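Local coordinates for ochratoxinase (Aspergillus niger, PDB 4C65), which hydrolyses the mycotoxin ochratoxin A to ochratoxin alpha and L-phenylalanine, as a zinc-dependent carboxypeptidase of the amidohydrolase superfamily that assembles into homooctamers, at residues L15-D19 with T380-R384; V58-G64 with D390-E396; N25-V29 with G39-I44. The contacts are given in a common frame with arbitrary orientation. Numbering follows the deposited sequence.

Interaction 1: residues L15-D19 with T380-R384; sequences LIPGD and TGQLR
Two loops meet against the mixed sheet of strands 7-15, 26-31 and 60-67, probably part of the smaller beta-sandwich domain. Residues 15-19 leave strand 7-15, and residues 380-384 lie between helix 358-365 and strand 391-394. Their touching parts run 134° apart. Pro17 CA lies 4.6 Å from Leu383 CA, and Gly18 CA lies 4.9 Å from Gln382 CA. One direct hydrogen bond joins the backbones, from Leu383 N to Pro17 O at 2.8 Å. Gln382 CA adds a CA-H...O contact of 3.2 Å to Pro17 O. Leu383 (phi/psi -86/86) centres an inverse gamma turn, closed by a weak bond from Arg384 N to Gln382 O at 3.1 Å. At phi/psi 113/-50 a CB on Gly18 would jam against Pro17 O and also clash with Gly381 O. Water 1 accepts from Asp19 N at 2.9 Å and donates to Gln382 OE1 at 2.8 Å. Asp19 OD1 makes a salt bridge with Lys363. Leu383, rotamer mt, points toward the other loop, and its CD1 packs 3.8 Å from Leu15 CG.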
# COMPACT_ATOMS: atom_id res chain seq x y z
N LEU A 15 -23.16 -56.85 13.77
CA LEU A 15 -23.43 -55.43 13.56
C LEU A 15 -23.04 -54.63 14.80
O LEU A 15 -23.57 -54.86 15.87
CB LEU A 15 -24.90 -55.20 13.21
CG LEU A 15 -25.28 -53.77 12.79
CD1 LEU A 15 -26.35 -53.78 11.71
CD2 LEU A 15 -25.75 -52.92 13.96
N ILE A 16 -22.07 -53.72 14.61
CA ILE A 16 -21.57 -52.87 15.68
C ILE A 16 -22.22 -51.50 15.50
O ILE A 16 -21.88 -50.78 14.57
CB ILE A 16 -20.02 -52.78 15.63
CG1 ILE A 16 -19.42 -54.19 15.74
CG2 ILE A 16 -19.50 -51.90 16.75
CD1 ILE A 16 -18.01 -54.32 15.22
N PRO A 17 -23.20 -51.17 16.36
CA PRO A 17 -23.98 -49.98 16.11
C PRO A 17 -23.23 -48.67 16.37
O PRO A 17 -23.64 -47.62 15.88
CB PRO A 17 -25.17 -50.14 17.06
CG PRO A 17 -24.61 -50.91 18.20
CD PRO A 17 -23.65 -51.87 17.56
N GLY A 18 -22.15 -48.72 17.14
CA GLY A 18 -21.37 -47.51 17.45
C GLY A 18 -21.47 -47.15 18.92
O GLY A 18 -20.43 -46.94 19.59
N ASP A 19 -22.69 -47.09 19.44
CA ASP A 19 -22.92 -46.92 20.87
C ASP A 19 -23.94 -47.95 21.31
O ASP A 19 -25.12 -47.73 21.18
CB ASP A 19 -23.42 -45.51 21.17
CG ASP A 19 -23.56 -45.23 22.66
OD1 ASP A 19 -23.22 -46.08 23.51
OD2 ASP A 19 -24.00 -44.13 23.02
N THR A 380 -25.48 -38.78 12.97
CA THR A 380 -24.59 -39.70 12.32
C THR A 380 -23.65 -40.37 13.32
O THR A 380 -23.74 -40.15 14.51
CB THR A 380 -23.81 -38.99 11.20
OG1 THR A 380 -23.14 -39.95 10.40
CG2 THR A 380 -22.77 -38.01 11.77
N GLY A 381 -22.77 -41.25 12.83
CA GLY A 381 -21.84 -41.95 13.70
C GLY A 381 -22.42 -43.14 14.47
O GLY A 381 -21.72 -43.77 15.25
N GLN A 382 -23.68 -43.48 14.17
CA GLN A 382 -24.29 -44.69 14.70
C GLN A 382 -25.18 -45.39 13.67
O GLN A 382 -25.79 -44.73 12.81
CB GLN A 382 -25.17 -44.36 15.88
CG GLN A 382 -24.43 -43.77 17.04
CD GLN A 382 -25.37 -43.50 18.18
OE1 GLN A 382 -26.00 -44.38 18.71
NE2 GLN A 382 -25.41 -42.25 18.59
N LEU A 383 -25.22 -46.72 13.75
CA LEU A 383 -26.11 -47.51 12.91
C LEU A 383 -27.45 -47.56 13.64
O LEU A 383 -27.72 -48.48 14.41
CB LEU A 383 -25.55 -48.92 12.64
CG LEU A 383 -24.22 -49.03 11.88
CD1 LEU A 383 -24.00 -50.47 11.45
CD2 LEU A 383 -24.12 -48.10 10.66
N ARG A 384 -28.25 -46.53 13.38
CA ARG A 384 -29.53 -46.30 14.05
C ARG A 384 -30.53 -45.75 13.08
O ARG A 384 -30.17 -44.96 12.22
CB ARG A 384 -29.40 -45.24 15.14
CG ARG A 384 -29.21 -45.90 16.46
CD ARG A 384 -28.93 -44.89 17.54
NE ARG A 384 -30.17 -44.37 18.09
CZ ARG A 384 -30.23 -43.61 19.17
NH1 ARG A 384 -29.12 -43.29 19.82
NH2 ARG A 384 -31.40 -43.15 19.59
O HOH W 1 -25.42 -47.06 18.45

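Interaction 2: residues V58-G64 with D390-E396; sequences VPVLMPG and DVIALEE
Five backbone hydrogen bonds join residues 58-64 to residues 390-396. Leu394 N donates to Val60 O at 2.8 Å, and the return bond from Val60 N to Leu394 O is weak at 3.3 Å. Met62 N reaches Ile392 O at 3.0 Å, and Ile392 N reaches Met62 O at 2.9 Å. Gly64 N donates to Asp390 O at 2.9 Å. Val60-Leu394 and Met62-Ile392 are therefore hydrogen-bonded pairs. Leu61-Ala393 and Pro63-Val391 are non-hydrogen-bonded pairs, each with CA atoms 4.5 Å apart. Strands 60-63 and 391-394 are antiparallel at 151°, with axes 4.7 Å apart at closest approach. Val60, Met62, Ile392 and Leu394 share one face. There Met62 (chi1 p) sets its CG 3.6 Å from Ile392 CG1 and its SD 3.9 Å from Leu394 CD1. Leu61 and Ala393 share the other face, with Leu61 CD1 4.0 Å from Ala393 CB; Leu61 CD1 also reaches Val391 CG1 at 3.5 Å. The chain turns a corner at Pro59, yet Val58 CG1 still lies 3.7 Å from Ala393 CB. Strand 391-394 also pairs antiparallel with 411-416, tying late strands into the mixed sheet, consistent with the amidohydrolase plan: N- and C-terminal parts build the small beta domain beside the barrel.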
# COMPACT_ATOMS: atom_id res chain seq x y z
N VAL A 58 -22.52 -59.35 4.50
CA VAL A 58 -21.17 -59.08 4.96
C VAL A 58 -20.96 -59.62 6.37
O VAL A 58 -21.91 -59.73 7.14
CB VAL A 58 -20.86 -57.55 4.95
CG1 VAL A 58 -21.08 -56.98 3.56
CG2 VAL A 58 -21.72 -56.80 5.96
N PRO A 59 -19.71 -59.94 6.72
CA PRO A 59 -19.45 -60.49 8.06
C PRO A 59 -19.64 -59.47 9.16
O PRO A 59 -20.21 -59.79 10.19
CB PRO A 59 -17.98 -60.94 8.00
CG PRO A 59 -17.60 -60.95 6.55
CD PRO A 59 -18.51 -59.96 5.86
N VAL A 60 -19.17 -58.24 8.93
CA VAL A 60 -19.22 -57.19 9.95
C VAL A 60 -19.68 -55.87 9.36
O VAL A 60 -19.16 -55.43 8.33
CB VAL A 60 -17.83 -56.99 10.61
CG1 VAL A 60 -17.88 -55.87 11.64
CG2 VAL A 60 -17.38 -58.29 11.27
N LEU A 61 -20.60 -55.21 10.06
CA LEU A 61 -21.08 -53.91 9.67
C LEU A 61 -20.97 -52.93 10.84
O LEU A 61 -21.23 -53.30 12.00
CB LEU A 61 -22.52 -54.00 9.21
CG LEU A 61 -23.03 -52.88 8.32
CD1 LEU A 61 -22.47 -52.98 6.91
CD2 LEU A 61 -24.56 -52.91 8.27
N MET A 62 -20.61 -51.69 10.54
CA MET A 62 -20.45 -50.65 11.56
C MET A 62 -20.60 -49.27 10.94
O MET A 62 -20.65 -49.13 9.71
CB MET A 62 -19.09 -50.80 12.24
CG MET A 62 -17.88 -50.65 11.34
SD MET A 62 -16.32 -50.65 12.27
CE MET A 62 -16.34 -48.98 12.94
N PRO A 63 -20.66 -48.23 11.78
CA PRO A 63 -20.67 -46.88 11.21
C PRO A 63 -19.38 -46.53 10.53
O PRO A 63 -18.31 -47.03 10.90
CB PRO A 63 -20.86 -45.97 12.44
CG PRO A 63 -21.26 -46.86 13.56
CD PRO A 63 -20.66 -48.20 13.24
N GLY A 64 -19.46 -45.67 9.53
CA GLY A 64 -18.26 -45.08 8.93
C GLY A 64 -17.42 -44.35 9.99
O GLY A 64 -17.97 -43.77 10.93
N ASP A 390 -23.91 -43.54 6.60
CA ASP A 390 -22.45 -43.63 6.50
C ASP A 390 -22.06 -44.96 7.18
O ASP A 390 -22.12 -45.08 8.42
CB ASP A 390 -21.77 -42.47 7.22
CG ASP A 390 -21.98 -41.14 6.53
OD1 ASP A 390 -22.80 -41.09 5.57
OD2 ASP A 390 -21.31 -40.17 6.91
N VAL A 391 -21.77 -45.98 6.37
CA VAL A 391 -21.77 -47.36 6.83
C VAL A 391 -20.62 -48.05 6.17
O VAL A 391 -20.40 -47.87 4.96
CB VAL A 391 -23.10 -48.08 6.48
CG1 VAL A 391 -23.12 -49.51 7.01
CG2 VAL A 391 -24.30 -47.32 7.01
N ILE A 392 -19.87 -48.83 6.93
CA ILE A 392 -18.80 -49.62 6.33
C ILE A 392 -18.91 -51.10 6.70
O ILE A 392 -19.40 -51.45 7.79
CB ILE A 392 -17.40 -49.07 6.68
CG1 ILE A 392 -17.12 -49.11 8.19
CG2 ILE A 392 -17.26 -47.66 6.15
CD1 ILE A 392 -15.68 -48.82 8.57
N ALA A 393 -18.44 -51.94 5.79
CA ALA A 393 -18.40 -53.37 6.03
C ALA A 393 -16.97 -53.83 6.12
O ALA A 393 -16.11 -53.36 5.38
CB ALA A 393 -19.13 -54.12 4.93
N LEU A 394 -16.75 -54.79 7.00
CA LEU A 394 -15.44 -55.38 7.20
C LEU A 394 -15.46 -56.87 7.01
O LEU A 394 -16.50 -57.52 7.21
CB LEU A 394 -14.94 -55.08 8.62
CG LEU A 394 -14.28 -53.74 8.85
CD1 LEU A 394 -15.31 -52.70 9.15
CD2 LEU A 394 -13.28 -53.78 9.99
N GLU A 395 -14.32 -57.41 6.63
CA GLU A 395 -14.16 -58.85 6.45
C GLU A 395 -13.94 -59.56 7.79
O GLU A 395 -14.30 -60.70 7.92
CB GLU A 395 -12.98 -59.12 5.54
CG GLU A 395 -13.13 -60.29 4.57
CD GLU A 395 -12.05 -60.27 3.45
OE1 GLU A 395 -11.38 -59.21 3.28
OE2 GLU A 395 -11.86 -61.31 2.75
N GLU A 396 -13.34 -58.87 8.77
CA GLU A 396 -13.06 -59.48 10.08
C GLU A 396 -13.56 -58.62 11.22
O GLU A 396 -13.82 -57.44 11.07
CB GLU A 396 -11.57 -59.76 10.29
CG GLU A 396 -11.11 -61.06 9.58
CD GLU A 396 -10.14 -60.90 8.43
OE1 GLU A 396 -9.53 -59.81 8.26
OE2 GLU A 396 -9.95 -61.93 7.72

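Interaction 3: residues N25-V29 with G39-I44; sequences NAALV and GSEADI
Residues 26-29 are extended, while residues 39-44 turn a corner at Gly39 and pass through a short 3-10 segment at 41-42. The pairing is antiparallel. Ala26 and Ser40 form a non-hydrogen-bonded pair with CA atoms 4.1 Å apart. Ala27 and Gly39 form a hydrogen-bonded pair with CA atoms 5.8 Å apart. Ala27 N donates to Gly39 O at 2.8 Å, and Gly39 N donates to Ala27 O at 3.3 Å. Beyond the corner, Glu41 N donates to Asn25 O at 3.0 Å. Gly39 has phi/psi 162/-162, a conformation that calls for glycine because a CB would jam against the preceding carbonyl oxygen. Within the turn, Asp43 N donates to Ser40 O at 2.9 Å, and Ser40 OG makes a weak bond to Asp43 OD2 at 3.1 Å. The chain then brings Ile44 (rotamer mt) back toward the strand. Its CD1 packs 3.6 Å from Ala27 CB, and its CG2 lies 4.1 Å from Val29 CG2. Tyr11 and Leu49 also touch Ile44. The arrangement is the open end of a beta-hairpin, formed by strands 26-31 and 34-38, where the second strand turns away toward helix 46-51. Strand 26-31 also pairs antiparallel with strand 7-15, so the hairpin extends the mixed sheet.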
# COMPACT_ATOMS: atom_id res chain seq x y z
N ASN A 25 -26.22 -61.59 13.57
CA ASN A 25 -27.19 -61.90 12.51
C ASN A 25 -28.22 -60.82 12.35
O ASN A 25 -29.43 -61.03 12.51
CB ASN A 25 -27.87 -63.25 12.76
CG ASN A 25 -26.88 -64.38 12.84
OD1 ASN A 25 -26.09 -64.59 11.93
ND2 ASN A 25 -26.88 -65.09 13.95
N ALA A 26 -27.72 -59.64 12.03
CA ALA A 26 -28.52 -58.46 11.98
C ALA A 26 -28.72 -58.03 10.54
O ALA A 26 -28.19 -58.65 9.61
CB ALA A 26 -27.84 -57.36 12.77
N ALA A 27 -29.50 -56.96 10.38
CA ALA A 27 -29.70 -56.36 9.09
C ALA A 27 -29.84 -54.87 9.25
O ALA A 27 -30.31 -54.38 10.27
CB ALA A 27 -30.92 -56.94 8.42
N LEU A 28 -29.45 -54.17 8.21
CA LEU A 28 -29.60 -52.74 8.13
C LEU A 28 -30.23 -52.38 6.80
O LEU A 28 -29.83 -52.91 5.75
CB LEU A 28 -28.24 -52.06 8.28
CG LEU A 28 -28.26 -50.53 8.27
CD1 LEU A 28 -27.21 -49.97 9.23
CD2 LEU A 28 -28.02 -49.99 6.85
N VAL A 29 -31.21 -51.49 6.83
CA VAL A 29 -31.81 -51.02 5.60
C VAL A 29 -31.43 -49.55 5.36
O VAL A 29 -31.55 -48.72 6.26
CB VAL A 29 -33.33 -51.14 5.64
CG1 VAL A 29 -33.94 -50.61 4.36
CG2 VAL A 29 -33.74 -52.59 5.86
N GLY A 39 -31.70 -53.85 13.16
CA GLY A 39 -32.17 -54.86 14.08
C GLY A 39 -31.85 -56.22 13.55
O GLY A 39 -31.04 -56.38 12.65
N SER A 40 -32.53 -57.22 14.09
CA SER A 40 -32.23 -58.59 13.75
C SER A 40 -32.76 -58.87 12.35
O SER A 40 -33.76 -58.30 11.90
CB SER A 40 -32.81 -59.56 14.78
OG SER A 40 -34.13 -59.91 14.44
N GLU A 41 -32.05 -59.73 11.66
CA GLU A 41 -32.42 -60.22 10.34
C GLU A 41 -33.89 -60.61 10.22
O GLU A 41 -34.54 -60.27 9.24
CB GLU A 41 -31.54 -61.42 10.06
CG GLU A 41 -31.50 -61.92 8.64
CD GLU A 41 -30.41 -63.03 8.57
OE1 GLU A 41 -30.25 -63.73 9.59
OE2 GLU A 41 -29.70 -63.21 7.54
N ALA A 42 -34.38 -61.32 11.23
CA ALA A 42 -35.77 -61.77 11.22
C ALA A 42 -36.79 -60.64 11.24
O ALA A 42 -37.93 -60.83 10.83
CB ALA A 42 -36.01 -62.73 12.39
N ASP A 43 -36.39 -59.45 11.68
CA ASP A 43 -37.36 -58.39 11.93
C ASP A 43 -37.42 -57.31 10.86
O ASP A 43 -38.05 -56.28 11.07
CB ASP A 43 -37.08 -57.73 13.28
CG ASP A 43 -37.33 -58.68 14.46
OD1 ASP A 43 -38.10 -59.65 14.34
OD2 ASP A 43 -36.70 -58.49 15.51
N ILE A 44 -36.78 -57.54 9.71
CA ILE A 44 -36.81 -56.54 8.65
C ILE A 44 -38.25 -56.29 8.22
O ILE A 44 -38.92 -57.22 7.81
CB ILE A 44 -36.01 -57.01 7.41
CG1 ILE A 44 -34.53 -57.27 7.77
CG2 ILE A 44 -36.05 -55.96 6.30
CD1 ILE A 44 -33.83 -58.20 6.80

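All three contacts lie on the same side of the chain's centre. Interaction 1 is centred about 10 Å from interaction 2 and about 14 Å from interaction 3. Interactions 2 and 3 are also about 14 Å apart and reach the same mixed sheet. Along the chain, interaction 3 closes before interaction 2 opens, and it falls between the two segments of interaction 1. Interactions 1 and 2 cross. Ile16 N lies 2.8 Å from Leu61 O, a probable hydrogen bond. Leu383 packs against both Met62 and Leu28. Interactions 1 and 2 tie residues 15-19 and 58-64 to residues 380-396, joining N- and C-terminal parts of the chain. Interaction 3 closes a local hairpin. All lie away from the zinc-binding and active-site residues.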